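Local coordinates for benzoylformate Decarboxylase (Polynucleobacter necessarius, PDB 4K9Q), which probably catalyses the thiamine diphosphate- and magnesium-dependent decarboxylation of benzoylformate to benzaldehyde and carbon dioxide, at residues 53-58 with 400-405; 60-65 with 388-393; 412-415 with 420-423; 87-92 with 295-300. One frame throughout, in Å; residues are numbered along the deposited sequence.

Contact 1 (53-58 with 400-405); sequences IADGLS and LGWDLP. With TPP (thiamine diphosphate), chain D.
Trp-402, Pro-405 and Ile-53 bury the most surface; Ile-53 packs on Pro-405, while Trp-402 turns to Asp-55, two residues on along helix 47-61. The apolar place joins Ile-53 to Pro-405, whose CA atoms lie only 5.0 Å apart. The CG1 branch of the isoleucine crosses the proline at about a right angle. Ile-53 CG1 is 3.8 Å from Pro-405 CB and 3.3 Å from Pro-405 O, so the first methylene of the longer branch rests on both ring and carbonyl.

The second place is polar. The indole of Trp-402 is carried out to helix 47-61 because CG stands opposite the backbone N (chi1 -176°), and its NE1 donates to Asp-55 OD2 at 2.9 Å. This bond is bent (N-H...O 136°), and it reaches the oxygen from above the carboxylate plane; the carboxylate and the ring are turned 74° against each other. Asn-88 also donates to OD2, while Thr-90 and Gln-59 bond to OD1, so four groups hold this buried carboxylate, which would favour its charged form.

Two residues before the tryptophan, Leu-400 N donates to N3' of the cofactor pyrimidine at 3.1 Å. Leu-400 CG is 3.6 Å from C4' of that pyrimidine and Leu-400 CD1 3.4 Å from C4 of the thiazolium, consistent with the bulky apolar residue that supports the bent V conformation in this family. Trp-402 and Pro-405 thus pack the C-terminal (diphosphate-binding, PP) domain on the N-terminal (pyrimidine-type, PYR) domain of the same chain, as in this family.

Contact 2 (60-65 with 388-393); sequences SLRKPV and QPDTFY
Arg-62 and Asp-390, the two residues that touch, share an unusual backbone: both have positive phi, near 50°, in the left-handed helical region. Arg-62 is where the chain first leaves helix 47-61, and Asp-390 sits in the turn just before strand 392-393. Arg-62 CA and Asp-390 CA are 11.0 Å apart, and the span between them is made by side chains.

The arginine runs extended from CG to NE and meets the aspartate from the opposite direction. It presents the end of its guanidinium: Arg-62 NH2 donates to Asp-390 OD1 at 2.9 Å, nearly straight (170°), and Arg-62 NH1 to Asp-390 OD2 at 3.0 Å. Both oxygens lie close to the guanidinium plane. The pairing is not perfectly flat from the other side, for OD1 is met near its syn direction, whereas OD2 is approached from above the carboxylate plane.

Second partners hold each group. Arg-62 also donates to the carbonyls of Ala-209 and Arg-210. Replacing Arg-62 by a methionine would probably leave the two carbonyls without these donors and Asp-390 without one of its charged mates.

Pairing through two nitrogens limits how the groups can turn, although their planes stay 33° apart. Asp-390 OD1 is shared by Arg-62 and Arg-236, whose positive charges probably stabilise the carboxylate. The result is a charged junction where the N-terminal, central and C-terminal domains meet.

Contact 3 (412-415 with 420-423); sequences LGEE and NRPV
The guanidinium of Arg-421 receives the carboxylate of Glu-414 along its NE/NH2 edge, with both carboxylate oxygens near its plane; no residue of the two segments stacks on either face. Arg-421 NE donates to Glu-414 OE1 at 2.9 Å and Arg-421 NH2 to Glu-414 OE2 at 2.9 Å, a side-on, two-nitrogen salt bridge. The carboxylate itself is rotated 58° from the guanidinium, which is why both bonds arrive from above its own plane.

Glu-414 OE1 has a second donor: Arg-421 N reaches its anti lone pair at 3.0 Å. One glutamate oxygen therefore holds backbone and side chain of the same residue. A bend at chi2 (-57°) folds Glu-414 back to make this possible, and a bend at chi3 does the same for the arginine.

The main chains also meet. Asn-420 N donates to Glu-414 O at 3.1 Å, and a water accepts from Asn-420 ND2 at 3.1 Å while donating to Glu-415 O. The amide oxygen OD1 of Asn-420 lies 3.4 Å from Glu-415 CG. The remaining guanidinium nitrogen, NH1, goes to the carbonyl of Asp-390, in the turn ahead of strand 392-393.

These bonds tie the last turns of helix 403-417 to the loop that leads into strand 423-428. This is a helix-to-strand turn of a parallel alpha/beta sheet, within the crossover from strand 392-393 to strand 423-428 in the cofactor-binding C-terminal domain.

Contact 4 (87-92 with 295-300); sequences QNKTPL and VSDDPN
An interdomain salt bridge joins the N-terminal domain to the central domain, with Lys-89 reaching across to Asp-297. The alpha carbons nearest each other, Lys-89 CA and Asp-298 CA, are 9.2 Å apart, so the gap is spanned by the lysine chain. It is bent at chi3 (-74°) and delivers Lys-89 NZ to Asp-297 OD1 at 2.8 Å, on the syn side but 30° out of the carboxylate plane. Asp-297 comes from the opposite direction, its CG lodged between the backbone N and the carbonyl carbon (chi1 65°). The stronger polar partner of NZ is Asp-207, which makes a salt bridge to it and also accepts from Asp-297 N.

Both sides lie at helix ends: Lys-89, with positive phi, closes helix 79-88 in a Schellman motif, and Asp-297 directly precedes Asp-298, the N-cap of helix 299-303, whose OD1 accepts from Asn-300 N at 2.9 Å. An ST turn leads into the cap, Ser-296 OG accepting from Asp-298 N at 3.2 Å. This places the pair just past strand 291-296 of the parallel sheet of the central domain.

Water extends the network: it accepts from Lys-89 NZ at 2.8 Å and donates to Asp-298 OD2 at 2.8 Å. A leucine in place of Lys-89 would probably leave Asp-297 and Asp-207 close together without the cation between them, and the water without its ammonium donor. Beyond the cap, Pro-299 O accepts from Gln-148 NE2 of a second subunit, so the central-domain side of the contact also borders a subunit interface.

In the fold
Contacts 1 and 2 share helix 47-61, with centres about 12 Å apart, and contacts 1 and 3 share helix 403-417, about 14 Å apart. Contacts 1 and 2 join N- and C-terminal domains, contact 4 joins N-terminal to central domain, and contact 3 is local to the C-terminal domain. Along the chain, contact 4 is nested inside contact 2, which is nested inside contact 1; contact 3 follows. Leu-57 CD1 packs 3.4 Å from Gly-413 N, linking contacts 1 and 3. Contacts 3 and 4 are farthest apart, centres about 25 Å. Together, contacts 1, 2 and 4 hold the N-terminal domain against both others; contact 1 also touches contact 4, through Asp-55 with Asn-88 and Thr-90.

Contact 1 (53-58 with 400-405)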
loop_
_atom_site.group_PDB
_atom_site.type_symbol
_atom_site.label_atom_id
_atom_site.label_comp_id
_atom_site.label_asym_id
_atom_site.label_seq_id
_atom_site.Cartn_x
_atom_site.Cartn_y
_atom_site.Cartn_z
ATOM N N ILE A 53 7.310 -4.220 25.750
ATOM C CA ILE A 53 8.476 -4.187 26.640
ATOM C C ILE A 53 9.534 -3.238 26.060
ATOM O O ILE A 53 10.079 -2.369 26.760
ATOM C CB ILE A 53 9.051 -5.601 26.824
ATOM C CG1 ILE A 53 8.068 -6.459 27.629
ATOM C CG2 ILE A 53 10.407 -5.555 27.537
ATOM C CD1 ILE A 53 8.447 -7.946 27.657
ATOM N N ALA A 54 9.833 -3.405 24.778
ATOM C CA ALA A 54 10.785 -2.527 24.109
ATOM C C ALA A 54 10.340 -1.058 24.158
ATOM O O ALA A 54 11.151 -0.160 24.360
ATOM C CB ALA A 54 11.002 -2.979 22.662
ATOM N N ASP A 55 9.045 -0.829 23.978
ATOM C CA ASP A 55 8.463 0.513 24.003
ATOM C C ASP A 55 8.707 1.135 25.384
ATOM O O ASP A 55 9.286 2.217 25.497
ATOM C CB ASP A 55 6.964 0.417 23.680
ATOM C CG ASP A 55 6.324 1.763 23.375
ATOM O OD1 ASP A 55 6.908 2.807 23.709
ATOM O OD2 ASP A 55 5.204 1.767 22.810
ATOM N N GLY A 56 8.308 0.433 26.441
ATOM C CA GLY A 56 8.547 0.915 27.796
ATOM C C GLY A 56 10.018 1.224 28.062
ATOM O O GLY A 56 10.353 2.282 28.613
ATOM N N LEU A 57 10.909 0.306 27.680
ATOM C CA LEU A 57 12.340 0.530 27.858
ATOM C C LEU A 57 12.823 1.754 27.070
ATOM O O LEU A 57 13.524 2.613 27.611
ATOM C CB LEU A 57 13.133 -0.709 27.455
ATOM C CG LEU A 57 14.645 -0.623 27.664
ATOM C CD1 LEU A 57 14.961 -0.280 29.124
ATOM C CD2 LEU A 57 15.294 -1.941 27.262
ATOM N N SER A 58 12.448 1.836 25.801
ATOM C CA SER A 58 12.840 2.975 24.958
ATOM C C SER A 58 12.334 4.315 25.527
ATOM O O SER A 58 13.023 5.327 25.449
ATOM C CB SER A 58 12.347 2.770 23.522
ATOM O OG SER A 58 12.589 3.928 22.734
ATOM N N LEU A 400 -5.574 -2.083 24.347
ATOM C CA LEU A 400 -5.308 -2.929 25.498
ATOM C C LEU A 400 -4.249 -3.984 25.187
ATOM O O LEU A 400 -4.126 -4.446 24.048
ATOM C CB LEU A 400 -6.602 -3.594 25.976
ATOM C CG LEU A 400 -7.724 -2.640 26.374
ATOM C CD1 LEU A 400 -8.938 -3.443 26.867
ATOM C CD2 LEU A 400 -7.229 -1.687 27.455
ATOM N N GLY A 401 -3.476 -4.349 26.205
ATOM C CA GLY A 401 -2.383 -5.295 26.046
ATOM C C GLY A 401 -1.023 -4.612 26.014
ATOM O O GLY A 401 0.005 -5.270 25.892
ATOM N N TRP A 402 -1.009 -3.287 26.124
ATOM C CA TRP A 402 0.261 -2.572 26.059
ATOM C C TRP A 402 0.897 -2.404 27.438
ATOM O O TRP A 402 2.102 -2.600 27.597
ATOM C CB TRP A 402 0.084 -1.202 25.397
ATOM C CG TRP A 402 1.385 -0.478 25.217
ATOM C CD1 TRP A 402 2.290 -0.656 24.206
ATOM C CD2 TRP A 402 1.932 0.526 26.076
ATOM N NE1 TRP A 402 3.362 0.184 24.383
ATOM C CE2 TRP A 402 3.167 0.921 25.524
ATOM C CE3 TRP A 402 1.499 1.129 27.264
ATOM C CZ2 TRP A 402 3.982 1.892 26.118
ATOM C CZ3 TRP A 402 2.309 2.105 27.851
ATOM C CH2 TRP A 402 3.534 2.471 27.274
ATOM N N ASP A 403 0.091 -2.042 28.428
ATOM C CA ASP A 403 0.643 -1.562 29.699
ATOM C C ASP A 403 1.297 -2.634 30.558
ATOM O O ASP A 403 2.315 -2.382 31.212
ATOM C CB ASP A 403 -0.406 -0.778 30.495
ATOM C CG ASP A 403 -0.678 0.595 29.886
ATOM O OD1 ASP A 403 0.025 1.550 30.275
ATOM O OD2 ASP A 403 -1.563 0.707 29.002
ATOM N N LEU A 404 0.725 -3.835 30.564
ATOM C CA LEU A 404 1.300 -4.909 31.354
ATOM C C LEU A 404 2.756 -5.191 30.949
ATOM O O LEU A 404 3.651 -5.121 31.787
ATOM C CB LEU A 404 0.420 -6.164 31.316
ATOM C CG LEU A 404 0.853 -7.301 32.247
ATOM C CD1 LEU A 404 -0.315 -8.239 32.478
ATOM C CD2 LEU A 404 2.056 -8.054 31.682
ATOM N N PRO A 405 3.002 -5.486 29.663
ATOM C CA PRO A 405 4.407 -5.627 29.259
ATOM C C PRO A 405 5.201 -4.307 29.281
ATOM O O PRO A 405 6.401 -4.324 29.584
ATOM C CB PRO A 405 4.323 -6.234 27.849
ATOM C CG PRO A 405 2.921 -5.939 27.376
ATOM C CD PRO A 405 2.060 -5.907 28.606
HETATM N "N1'" TPP D . -9.277 -4.883 22.334
HETATM C "C2'" TPP D . -8.135 -4.099 22.346
HETATM C CM2 TPP D . -6.827 -4.655 21.867
HETATM N "N3'" TPP D . -8.180 -2.788 22.781
HETATM C "C4'" TPP D . -9.368 -2.253 23.216
HETATM N "N4'" TPP D . -9.408 -0.985 23.619
HETATM C "C5'" TPP D . -10.516 -3.046 23.243
HETATM C "C6'" TPP D . -10.480 -4.362 22.785
HETATM C "C7'" TPP D . -11.820 -2.459 23.718
HETATM N N3 TPP D . -11.944 -2.195 25.145
HETATM C C2 TPP D . -11.814 -0.945 25.730
HETATM S S1 TPP D . -12.035 -0.937 27.325
HETATM C C5 TPP D . -12.317 -2.529 27.333
HETATM C C4 TPP D . -12.255 -3.131 26.079
HETATM C CM4 TPP D . -12.473 -4.596 25.793
HETATM C C6 TPP D . -12.642 -3.141 28.666
HETATM C C7 TPP D . -11.543 -3.045 29.711
HETATM O O7 TPP D . -11.962 -3.893 30.756
HETATM P PA TPP D . -11.123 -4.025 32.121
HETATM O O1A TPP D . -9.660 -4.085 31.788
HETATM O O2A TPP D . -11.560 -5.237 32.882
HETATM O O3A TPP D . -11.349 -2.615 32.859
HETATM P PB TPP D . -12.681 -2.061 33.570
HETATM O O1B TPP D . -13.369 -1.199 32.562
HETATM O O2B TPP D . -12.208 -1.245 34.753
HETATM O O3B TPP D . -13.584 -3.181 33.976
#

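Contact 2 (60-65 with 388-393)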
loop_
_atom_site.group_PDB
_atom_site.type_symbol
_atom_site.label_atom_id
_atom_site.label_comp_id
_atom_site.label_asym_id
_atom_site.label_seq_id
_atom_site.Cartn_x
_atom_site.Cartn_y
_atom_site.Cartn_z
ATOM N N SER A 60 11.851 4.947 28.676
ATOM C CA SER A 60 12.646 5.203 29.865
ATOM C C SER A 60 14.006 5.783 29.492
ATOM O O SER A 60 14.465 6.738 30.111
ATOM C CB SER A 60 12.829 3.915 30.672
ATOM O OG SER A 60 13.640 4.119 31.825
ATOM N N LEU A 61 14.635 5.207 28.475
ATOM C CA LEU A 61 16.011 5.558 28.120
ATOM C C LEU A 61 16.143 6.730 27.145
ATOM O O LEU A 61 17.228 7.287 26.998
ATOM C CB LEU A 61 16.744 4.335 27.559
ATOM C CG LEU A 61 16.802 3.161 28.540
ATOM C CD1 LEU A 61 17.584 2.007 27.967
ATOM C CD2 LEU A 61 17.407 3.602 29.860
ATOM N N ARG A 62 15.041 7.086 26.478
ATOM C CA ARG A 62 15.055 8.082 25.397
ATOM C C ARG A 62 16.066 7.762 24.291
ATOM O O ARG A 62 16.827 8.626 23.832
ATOM C CB ARG A 62 15.236 9.495 25.952
ATOM C CG ARG A 62 13.998 9.980 26.696
ATOM C CD ARG A 62 14.138 11.385 27.253
ATOM N NE ARG A 62 12.852 11.867 27.750
ATOM C CZ ARG A 62 12.402 11.667 28.985
ATOM N NH1 ARG A 62 13.132 10.985 29.856
ATOM N NH2 ARG A 62 11.213 12.149 29.344
ATOM N N LYS A 63 16.056 6.504 23.865
ATOM C CA LYS A 63 16.822 6.063 22.714
ATOM C C LYS A 63 16.191 4.779 22.201
ATOM O O LYS A 63 15.344 4.186 22.875
ATOM C CB LYS A 63 18.292 5.844 23.077
ATOM C CG LYS A 63 18.533 4.768 24.093
ATOM C CD LYS A 63 20.035 4.609 24.288
ATOM C CE LYS A 63 20.355 3.605 25.353
ATOM N NZ LYS A 63 21.838 3.413 25.467
ATOM N N PRO A 64 16.586 4.356 20.999
ATOM C CA PRO A 64 15.957 3.172 20.412
ATOM C C PRO A 64 16.271 1.888 21.173
ATOM O O PRO A 64 17.287 1.771 21.859
ATOM C CB PRO A 64 16.570 3.113 19.009
ATOM C CG PRO A 64 16.982 4.534 18.715
ATOM C CD PRO A 64 17.457 5.054 20.037
ATOM N N VAL A 65 15.360 0.935 21.041
ATOM C CA VAL A 65 15.571 -0.433 21.472
ATOM C C VAL A 65 15.256 -1.283 20.241
ATOM O O VAL A 65 14.389 -0.921 19.448
ATOM C CB VAL A 65 14.633 -0.804 22.638
ATOM C CG1 VAL A 65 14.721 -2.310 22.931
ATOM C CG2 VAL A 65 14.980 0.020 23.887
ATOM N N GLN A 388 5.890 14.747 39.630
ATOM C CA GLN A 388 7.262 14.634 39.150
ATOM C C GLN A 388 7.225 14.117 37.719
ATOM O O GLN A 388 6.311 13.370 37.357
ATOM C CB GLN A 388 8.086 13.682 40.029
ATOM C CG GLN A 388 8.308 14.149 41.467
ATOM C CD GLN A 388 9.054 15.479 41.559
ATOM O OE1 GLN A 388 9.830 15.844 40.670
ATOM N NE2 GLN A 388 8.808 16.216 42.641
ATOM N N PRO A 389 8.211 14.516 36.895
ATOM C CA PRO A 389 8.315 13.988 35.533
ATOM C C PRO A 389 8.686 12.501 35.544
ATOM O O PRO A 389 9.127 11.971 36.578
ATOM C CB PRO A 389 9.465 14.811 34.924
ATOM C CG PRO A 389 10.304 15.171 36.099
ATOM C CD PRO A 389 9.333 15.413 37.225
ATOM N N ASP A 390 8.485 11.851 34.397
ATOM C CA ASP A 390 8.891 10.462 34.176
ATOM C C ASP A 390 8.434 9.535 35.290
ATOM O O ASP A 390 9.190 8.666 35.743
ATOM C CB ASP A 390 10.403 10.360 33.994
ATOM C CG ASP A 390 10.893 11.102 32.761
ATOM O OD1 ASP A 390 10.049 11.483 31.910
ATOM O OD2 ASP A 390 12.121 11.305 32.644
ATOM N N THR A 391 7.186 9.711 35.703
ATOM C CA THR A 391 6.611 8.953 36.794
ATOM C C THR A 391 5.366 8.181 36.344
ATOM O O THR A 391 5.247 6.981 36.626
ATOM C CB THR A 391 6.324 9.895 37.990
ATOM O OG1 THR A 391 7.578 10.356 38.507
ATOM C CG2 THR A 391 5.540 9.194 39.101
ATOM N N PHE A 392 4.463 8.850 35.625
ATOM C CA PHE A 392 3.233 8.203 35.149
ATOM C C PHE A 392 3.284 7.875 33.664
ATOM O O PHE A 392 3.660 8.722 32.837
ATOM C CB PHE A 392 2.002 9.066 35.429
ATOM C CG PHE A 392 0.736 8.509 34.837
ATOM C CD1 PHE A 392 0.059 7.478 35.475
ATOM C CD2 PHE A 392 0.233 8.997 33.637
ATOM C CE1 PHE A 392 -1.109 6.944 34.921
ATOM C CE2 PHE A 392 -0.926 8.471 33.083
ATOM C CZ PHE A 392 -1.598 7.445 33.730
ATOM N N TYR A 393 2.879 6.653 33.325
ATOM C CA TYR A 393 2.859 6.217 31.932
ATOM C C TYR A 393 1.621 5.388 31.627
ATOM O O TYR A 393 1.251 4.493 32.405
ATOM C CB TYR A 393 4.069 5.332 31.635
ATOM C CG TYR A 393 5.425 5.965 31.808
ATOM C CD1 TYR A 393 5.986 6.120 33.075
ATOM C CD2 TYR A 393 6.161 6.381 30.704
ATOM C CE1 TYR A 393 7.249 6.687 33.229
ATOM C CE2 TYR A 393 7.416 6.946 30.847
ATOM C CZ TYR A 393 7.950 7.097 32.111
ATOM O OH TYR A 393 9.199 7.657 32.269
#

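Contact 3 (412-415 with 420-423)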
loop_
_atom_site.group_PDB
_atom_site.type_symbol
_atom_site.label_atom_id
_atom_site.label_comp_id
_atom_site.label_asym_id
_atom_site.label_seq_id
_atom_site.Cartn_x
_atom_site.Cartn_y
_atom_site.Cartn_z
ATOM N N LEU A 412 12.884 -2.430 33.506
ATOM C CA LEU A 412 14.219 -2.656 32.958
ATOM C C LEU A 412 14.967 -1.326 32.854
ATOM O O LEU A 412 16.165 -1.256 33.124
ATOM C CB LEU A 412 14.140 -3.339 31.583
ATOM C CG LEU A 412 13.690 -4.809 31.576
ATOM C CD1 LEU A 412 13.540 -5.297 30.148
ATOM C CD2 LEU A 412 14.676 -5.707 32.345
ATOM N N GLY A 413 14.241 -0.274 32.491
ATOM C CA GLY A 413 14.800 1.069 32.411
ATOM C C GLY A 413 15.286 1.591 33.755
ATOM O O GLY A 413 16.318 2.264 33.828
ATOM N N GLU A 414 14.530 1.316 34.811
ATOM C CA GLU A 414 14.930 1.705 36.166
ATOM C C GLU A 414 16.242 1.039 36.555
ATOM O O GLU A 414 17.037 1.609 37.292
ATOM C CB GLU A 414 13.840 1.349 37.179
ATOM C CG GLU A 414 12.601 2.227 37.056
ATOM C CD GLU A 414 12.947 3.701 37.214
ATOM O OE1 GLU A 414 13.347 4.097 38.330
ATOM O OE2 GLU A 414 12.844 4.461 36.221
ATOM N N GLU A 415 16.464 -0.181 36.080
ATOM C CA GLU A 415 17.710 -0.864 36.406
ATOM C C GLU A 415 18.868 -0.337 35.564
ATOM O O GLU A 415 19.991 -0.206 36.054
ATOM C CB GLU A 415 17.562 -2.382 36.299
ATOM C CG GLU A 415 16.509 -2.915 37.272
ATOM C CD GLU A 415 16.452 -4.427 37.345
ATOM O OE1 GLU A 415 17.513 -5.058 37.535
ATOM O OE2 GLU A 415 15.339 -4.983 37.222
ATOM N N ASN A 420 16.116 2.583 40.039
ATOM C CA ASN A 420 15.484 1.439 40.695
ATOM C C ASN A 420 14.176 1.690 41.444
ATOM O O ASN A 420 13.908 1.062 42.470
ATOM C CB ASN A 420 16.494 0.698 41.578
ATOM C CG ASN A 420 17.480 -0.095 40.749
ATOM O OD1 ASN A 420 17.098 -1.052 40.075
ATOM N ND2 ASN A 420 18.749 0.304 40.775
ATOM N N ARG A 421 13.341 2.574 40.914
ATOM C CA ARG A 421 12.010 2.757 41.468
ATOM C C ARG A 421 11.147 1.534 41.156
ATOM O O ARG A 421 11.257 0.963 40.072
ATOM C CB ARG A 421 11.352 3.995 40.859
ATOM C CG ARG A 421 12.037 5.301 41.209
ATOM C CD ARG A 421 11.412 6.451 40.432
ATOM N NE ARG A 421 11.695 6.343 39.004
ATOM C CZ ARG A 421 11.124 7.095 38.072
ATOM N NH1 ARG A 421 10.229 8.005 38.423
ATOM N NH2 ARG A 421 11.442 6.941 36.791
ATOM N N PRO A 422 10.272 1.137 42.093
ATOM C CA PRO A 422 9.311 0.076 41.768
ATOM C C PRO A 422 8.298 0.576 40.740
ATOM O O PRO A 422 7.965 1.759 40.752
ATOM C CB PRO A 422 8.622 -0.204 43.107
ATOM C CG PRO A 422 8.795 1.048 43.895
ATOM C CD PRO A 422 10.124 1.623 43.476
ATOM N N VAL A 423 7.835 -0.300 39.855
ATOM C CA VAL A 423 6.797 0.088 38.903
ATOM C C VAL A 423 5.463 -0.487 39.363
ATOM O O VAL A 423 5.259 -1.700 39.318
ATOM C CB VAL A 423 7.104 -0.412 37.482
ATOM C CG1 VAL A 423 5.983 -0.003 36.517
ATOM C CG2 VAL A 423 8.464 0.114 37.010
HETATM O O HOH W 1 20.748 -0.972 38.789
#

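Contact 4 (87-92 with 295-300)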
loop_
_atom_site.group_PDB
_atom_site.type_symbol
_atom_site.label_atom_id
_atom_site.label_comp_id
_atom_site.label_asym_id
_atom_site.label_seq_id
_atom_site.Cartn_x
_atom_site.Cartn_y
_atom_site.Cartn_z
ATOM N N GLN A 87 1.908 5.638 17.891
ATOM C CA GLN A 87 1.177 6.765 18.469
ATOM C C GLN A 87 1.861 7.334 19.724
ATOM O O GLN A 87 1.711 8.513 20.033
ATOM C CB GLN A 87 -0.303 6.401 18.703
ATOM C CG GLN A 87 -1.008 6.079 17.374
ATOM C CD GLN A 87 -2.515 6.045 17.460
ATOM O OE1 GLN A 87 -3.081 5.645 18.474
ATOM N NE2 GLN A 87 -3.181 6.462 16.378
ATOM N N ASN A 88 2.638 6.496 20.410
ATOM C CA ASN A 88 3.481 6.919 21.542
ATOM C C ASN A 88 4.692 7.732 21.058
ATOM O O ASN A 88 5.385 8.368 21.865
ATOM C CB ASN A 88 4.031 5.698 22.292
ATOM C CG ASN A 88 3.015 5.044 23.220
ATOM O OD1 ASN A 88 1.964 5.613 23.543
ATOM N ND2 ASN A 88 3.340 3.832 23.669
ATOM N N LYS A 89 4.960 7.666 19.754
ATOM C CA LYS A 89 6.153 8.277 19.146
ATOM C C LYS A 89 7.465 7.707 19.689
ATOM O O LYS A 89 8.429 8.435 19.945
ATOM C CB LYS A 89 6.104 9.803 19.257
ATOM C CG LYS A 89 5.033 10.401 18.341
ATOM C CD LYS A 89 5.052 11.921 18.300
ATOM C CE LYS A 89 4.481 12.538 19.570
ATOM N NZ LYS A 89 4.001 13.929 19.274
ATOM N N THR A 90 7.506 6.384 19.844
ATOM C CA THR A 90 8.683 5.728 20.407
ATOM C C THR A 90 9.568 5.243 19.276
ATOM O O THR A 90 9.096 4.576 18.366
ATOM C CB THR A 90 8.271 4.515 21.249
ATOM O OG1 THR A 90 7.272 4.913 22.196
ATOM C CG2 THR A 90 9.481 3.908 21.972
ATOM N N PRO A 91 10.864 5.577 19.333
ATOM C CA PRO A 91 11.783 5.260 18.233
ATOM C C PRO A 91 12.290 3.806 18.240
ATOM O O PRO A 91 13.500 3.590 18.287
ATOM C CB PRO A 91 12.931 6.245 18.458
ATOM C CG PRO A 91 12.950 6.470 19.941
ATOM C CD PRO A 91 11.504 6.392 20.385
ATOM N N LEU A 92 11.381 2.836 18.173
ATOM C CA LEU A 92 11.777 1.430 18.130
ATOM C C LEU A 92 12.304 1.049 16.755
ATOM O O LEU A 92 11.794 1.518 15.726
ATOM C CB LEU A 92 10.588 0.528 18.467
ATOM C CG LEU A 92 9.956 0.727 19.828
ATOM C CD1 LEU A 92 8.851 -0.320 20.011
ATOM C CD2 LEU A 92 11.037 0.609 20.934
ATOM N N VAL A 295 0.551 23.971 19.499
ATOM C CA VAL A 295 1.941 23.598 19.210
ATOM C C VAL A 295 2.034 22.082 19.335
ATOM O O VAL A 295 1.593 21.523 20.344
ATOM C CB VAL A 295 2.918 24.223 20.234
ATOM C CG1 VAL A 295 4.336 23.651 20.075
ATOM C CG2 VAL A 295 2.925 25.743 20.116
ATOM N N SER A 296 2.553 21.417 18.306
ATOM C CA SER A 296 2.813 19.980 18.371
ATOM C C SER A 296 4.142 19.723 17.688
ATOM O O SER A 296 4.527 20.474 16.789
ATOM C CB SER A 296 1.703 19.186 17.673
ATOM O OG SER A 296 2.022 17.800 17.614
ATOM N N ASP A 297 4.845 18.667 18.089
ATOM C CA ASP A 297 6.093 18.336 17.415
ATOM C C ASP A 297 5.861 17.462 16.173
ATOM O O ASP A 297 6.796 17.117 15.460
ATOM C CB ASP A 297 7.106 17.711 18.385
ATOM C CG ASP A 297 6.658 16.362 18.923
ATOM O OD1 ASP A 297 6.021 15.593 18.163
ATOM O OD2 ASP A 297 6.963 16.072 20.105
ATOM N N ASP A 298 4.596 17.140 15.914
ATOM C CA ASP A 298 4.210 16.214 14.851
ATOM C C ASP A 298 3.321 16.913 13.817
ATOM O O ASP A 298 2.172 17.239 14.110
ATOM C CB ASP A 298 3.432 15.059 15.496
ATOM C CG ASP A 298 3.033 13.977 14.509
ATOM O OD1 ASP A 298 3.294 14.115 13.294
ATOM O OD2 ASP A 298 2.443 12.970 14.968
ATOM N N PRO A 299 3.847 17.151 12.605
ATOM C CA PRO A 299 3.036 17.815 11.575
ATOM C C PRO A 299 1.717 17.074 11.294
ATOM O O PRO A 299 0.749 17.685 10.843
ATOM C CB PRO A 299 3.950 17.800 10.342
ATOM C CG PRO A 299 5.341 17.710 10.898
ATOM C CD PRO A 299 5.197 16.806 12.113
ATOM N N ASN A 300 1.670 15.770 11.556
ATOM C CA ASN A 300 0.417 15.040 11.371
ATOM C C ASN A 300 -0.675 15.574 12.296
ATOM O O ASN A 300 -1.826 15.741 11.880
ATOM C CB ASN A 300 0.619 13.534 11.586
ATOM C CG ASN A 300 -0.680 12.744 11.451
ATOM O OD1 ASN A 300 -1.255 12.296 12.447
ATOM N ND2 ASN A 300 -1.148 12.582 10.218
HETATM O O HOH W 2 1.913 12.873 17.727
#